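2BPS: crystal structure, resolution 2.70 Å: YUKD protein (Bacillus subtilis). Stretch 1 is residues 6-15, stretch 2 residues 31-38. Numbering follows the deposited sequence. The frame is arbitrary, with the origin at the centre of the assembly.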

# COMPACT_ATOMS: atom_id res chain seq x y z
N ASP A 6 -6.23 -9.44 0.37
CA ASP A 6 -6.57 -8.68 1.57
C ASP A 6 -5.28 -8.26 2.21
O ASP A 6 -4.49 -9.10 2.63
N ILE A 7 -5.05 -6.96 2.30
CA ILE A 7 -3.83 -6.47 2.91
C ILE A 7 -4.12 -5.41 3.96
O ILE A 7 -5.29 -5.10 4.22
N THR A 8 -3.07 -4.89 4.58
CA THR A 8 -3.20 -3.86 5.59
C THR A 8 -2.33 -2.67 5.22
O THR A 8 -1.16 -2.85 4.86
N ILE A 9 -2.88 -1.47 5.30
CA ILE A 9 -2.12 -0.28 4.98
C ILE A 9 -1.80 0.46 6.28
O ILE A 9 -2.68 0.72 7.09
N ASP A 10 -0.52 0.78 6.46
CA ASP A 10 -0.05 1.46 7.66
C ASP A 10 0.50 2.86 7.36
O ASP A 10 1.53 3.01 6.72
N LEU A 11 -0.20 3.89 7.84
CA LEU A 11 0.22 5.27 7.64
C LEU A 11 1.06 5.75 8.83
O LEU A 11 0.90 6.87 9.31
N LYS A 12 1.95 4.88 9.29
CA LYS A 12 2.83 5.19 10.41
C LYS A 12 3.53 6.54 10.21
O LYS A 12 3.55 7.37 11.11
N HIS A 13 4.09 6.74 9.02
CA HIS A 13 4.82 7.96 8.67
C HIS A 13 3.94 9.16 8.35
O HIS A 13 4.38 10.12 7.71
N TYR A 14 2.68 9.11 8.76
CA TYR A 14 1.78 10.22 8.50
C TYR A 14 0.88 10.44 9.72
O TYR A 14 1.40 10.64 10.82
N ASN A 15 -0.44 10.39 9.57
CA ASN A 15 -1.29 10.59 10.74
C ASN A 15 -1.26 9.37 11.66
O ASN A 15 -1.85 9.38 12.74
N LYS A 31 -1.64 2.39 -6.21
CA LYS A 31 -3.09 2.47 -5.95
C LYS A 31 -3.40 2.51 -4.46
O LYS A 31 -4.31 3.21 -4.03
N VAL A 32 -2.67 1.72 -3.69
CA VAL A 32 -2.86 1.68 -2.25
C VAL A 32 -2.76 3.09 -1.68
O VAL A 32 -3.45 3.43 -0.71
N ILE A 33 -1.92 3.92 -2.29
CA ILE A 33 -1.74 5.28 -1.80
C ILE A 33 -2.92 6.21 -2.13
O ILE A 33 -3.34 7.01 -1.29
N ASP A 34 -3.44 6.10 -3.35
CA ASP A 34 -4.58 6.93 -3.74
C ASP A 34 -5.73 6.63 -2.78
O ASP A 34 -6.32 7.54 -2.20
N ILE A 35 -6.02 5.35 -2.64
CA ILE A 35 -7.07 4.89 -1.76
C ILE A 35 -6.84 5.37 -0.33
O ILE A 35 -7.76 5.86 0.32
N ALA A 36 -5.61 5.22 0.14
CA ALA A 36 -5.28 5.64 1.49
C ALA A 36 -5.70 7.08 1.74
O ALA A 36 -6.36 7.37 2.74
N TRP A 37 -5.33 7.97 0.83
CA TRP A 37 -5.67 9.39 0.98
C TRP A 37 -7.16 9.68 0.90
O TRP A 37 -7.65 10.56 1.60
N GLN A 38 -7.89 8.95 0.05
CA GLN A 38 -9.33 9.12 -0.08
C GLN A 38 -9.99 8.69 1.23
O GLN A 38 -10.71 9.45 1.86

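A strand and the turn that follows it lie against one side of a helix, and the contact between them is wholly apolar: no hydrogen bond crosses it. Alternation along the strand turns Ile7 and Ile9 toward the helix, and Leu11 points the same way, while Asp6, Thr8 and Asp10 stay out of reach. Val32 (chi1 t) is a bump close to the start of the helix. Its CG2 touches CD1 of both Ile7 (p, t) and Ile9 (m, m), at 3.9 Å each, while Val32 CG1 presses on Ile9 CD1 at 3.3 Å, a tight fit. A beta-branched residue suits this place because its forked end fills the space against both isoleucines.

One helical turn later, Ala36 contributes just a methyl, leaving a shallow place for Leu11 (m, t), whose CD2 approaches Ala36 CB at 4.3 Å and Trp37 CZ3 at 4.0 Å. Trp37 leaves its backbone sideways, with chi1 off-rotamer at -100°, yet its long indole swings its far end inward. There its edge meets the face of Tyr14 (chi1 m), Trp37 CH2 lying 3.5 Å from Tyr14 CE2, with the ring planes at 87°. Tyr14 OH is hydrogen-bonded elsewhere in the structure. The Leu11–Tyr14 type I turn, closed by Tyr14 N to Leu11 O at 2.9 Å, brings both side chains to the indole.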

# COMPACT_ATOMS: atom_id res chain seq x y z
CB ASP A 6 -7.32 -9.55 2.56
CG ASP A 6 -8.76 -9.73 2.19
OD1 ASP A 6 -9.47 -10.39 2.97
OD2 ASP A 6 -9.18 -9.23 1.13
CB ILE A 7 -2.89 -5.89 1.83
CG1 ILE A 7 -3.58 -4.73 1.11
CG2 ILE A 7 -2.51 -6.99 0.85
CD1 ILE A 7 -2.75 -4.10 0.01
CB THR A 8 -2.74 -4.34 6.95
OG1 THR A 8 -3.54 -5.46 7.32
CG2 THR A 8 -2.90 -3.27 7.98
CB ILE A 9 -2.88 0.62 4.04
CG1 ILE A 9 -3.42 -0.21 2.86
CG2 ILE A 9 -1.98 1.73 3.55
CD1 ILE A 9 -2.38 -1.09 2.16
CB ASP A 10 1.02 0.59 8.33
CG ASP A 10 1.43 1.11 9.69
OD1 ASP A 10 2.00 0.30 10.47
OD2 ASP A 10 1.21 2.30 10.00
CB LEU A 11 -1.00 6.17 7.48
CG LEU A 11 -1.85 5.88 6.24
CD1 LEU A 11 -3.14 6.66 6.31
CD2 LEU A 11 -1.08 6.24 4.99
CB LYS A 12 3.88 4.07 10.54
CG LYS A 12 4.88 4.25 11.66
CD LYS A 12 6.00 3.19 11.60
CE LYS A 12 5.49 1.75 11.81
NZ LYS A 12 4.94 1.47 13.19
CB HIS A 13 5.74 7.70 7.47
CG HIS A 13 6.75 6.63 7.71
ND1 HIS A 13 7.41 5.98 6.68
CD2 HIS A 13 7.19 6.05 8.85
CE1 HIS A 13 8.21 5.06 7.18
NE2 HIS A 13 8.09 5.07 8.50
CB TYR A 14 0.97 9.96 7.23
CG TYR A 14 1.83 9.88 6.00
CD1 TYR A 14 2.57 8.73 5.70
CD2 TYR A 14 1.96 10.97 5.15
CE1 TYR A 14 3.42 8.68 4.58
CE2 TYR A 14 2.81 10.93 4.03
CZ TYR A 14 3.53 9.79 3.76
OH TYR A 14 4.39 9.76 2.69
CB ASN A 15 -2.74 10.90 10.33
CG ASN A 15 -3.39 9.74 9.62
OD1 ASN A 15 -2.90 8.60 9.66
ND2 ASN A 15 -4.53 10.01 8.97
CB LYS A 31 -3.83 1.29 -6.57
CG LYS A 31 -4.85 1.67 -7.64
CD LYS A 31 -5.78 2.79 -7.21
CE LYS A 31 -6.70 3.20 -8.37
NZ LYS A 31 -7.43 4.48 -8.08
CB VAL A 32 -1.78 0.78 -1.57
CG1 VAL A 32 -1.67 1.14 -0.10
CG2 VAL A 32 -2.16 -0.68 -1.71
CB ILE A 33 -0.43 5.87 -2.33
CG1 ILE A 33 0.72 4.95 -1.94
CG2 ILE A 33 -0.18 7.22 -1.69
CD1 ILE A 33 2.05 5.42 -2.43
CB ASP A 34 -5.01 6.59 -5.16
CG ASP A 34 -3.90 6.83 -6.17
OD1 ASP A 34 -4.10 6.46 -7.36
OD2 ASP A 34 -2.84 7.39 -5.79
CB ILE A 35 -7.15 3.36 -1.78
CG1 ILE A 35 -7.44 2.89 -3.21
CG2 ILE A 35 -8.20 2.87 -0.80
CD1 ILE A 35 -7.63 1.40 -3.33
CB ALA A 36 -3.80 5.49 1.73
CB TRP A 37 -4.87 10.24 -0.01
CG TRP A 37 -3.66 10.91 0.65
CD1 TRP A 37 -3.53 12.24 0.96
CD2 TRP A 37 -2.50 10.27 1.19
NE1 TRP A 37 -2.37 12.46 1.67
CE2 TRP A 37 -1.72 11.27 1.82
CE3 TRP A 37 -2.04 8.94 1.21
CZ2 TRP A 37 -0.51 10.98 2.47
CZ3 TRP A 37 -0.83 8.66 1.86
CH2 TRP A 37 -0.08 9.68 2.48
CB GLN A 38 -9.89 8.27 -1.24
CG GLN A 38 -9.51 8.72 -2.67
CD GLN A 38 -10.07 7.81 -3.81
OE1 GLN A 38 -11.26 7.46 -3.82
NE2 GLN A 38 -9.22 7.45 -4.77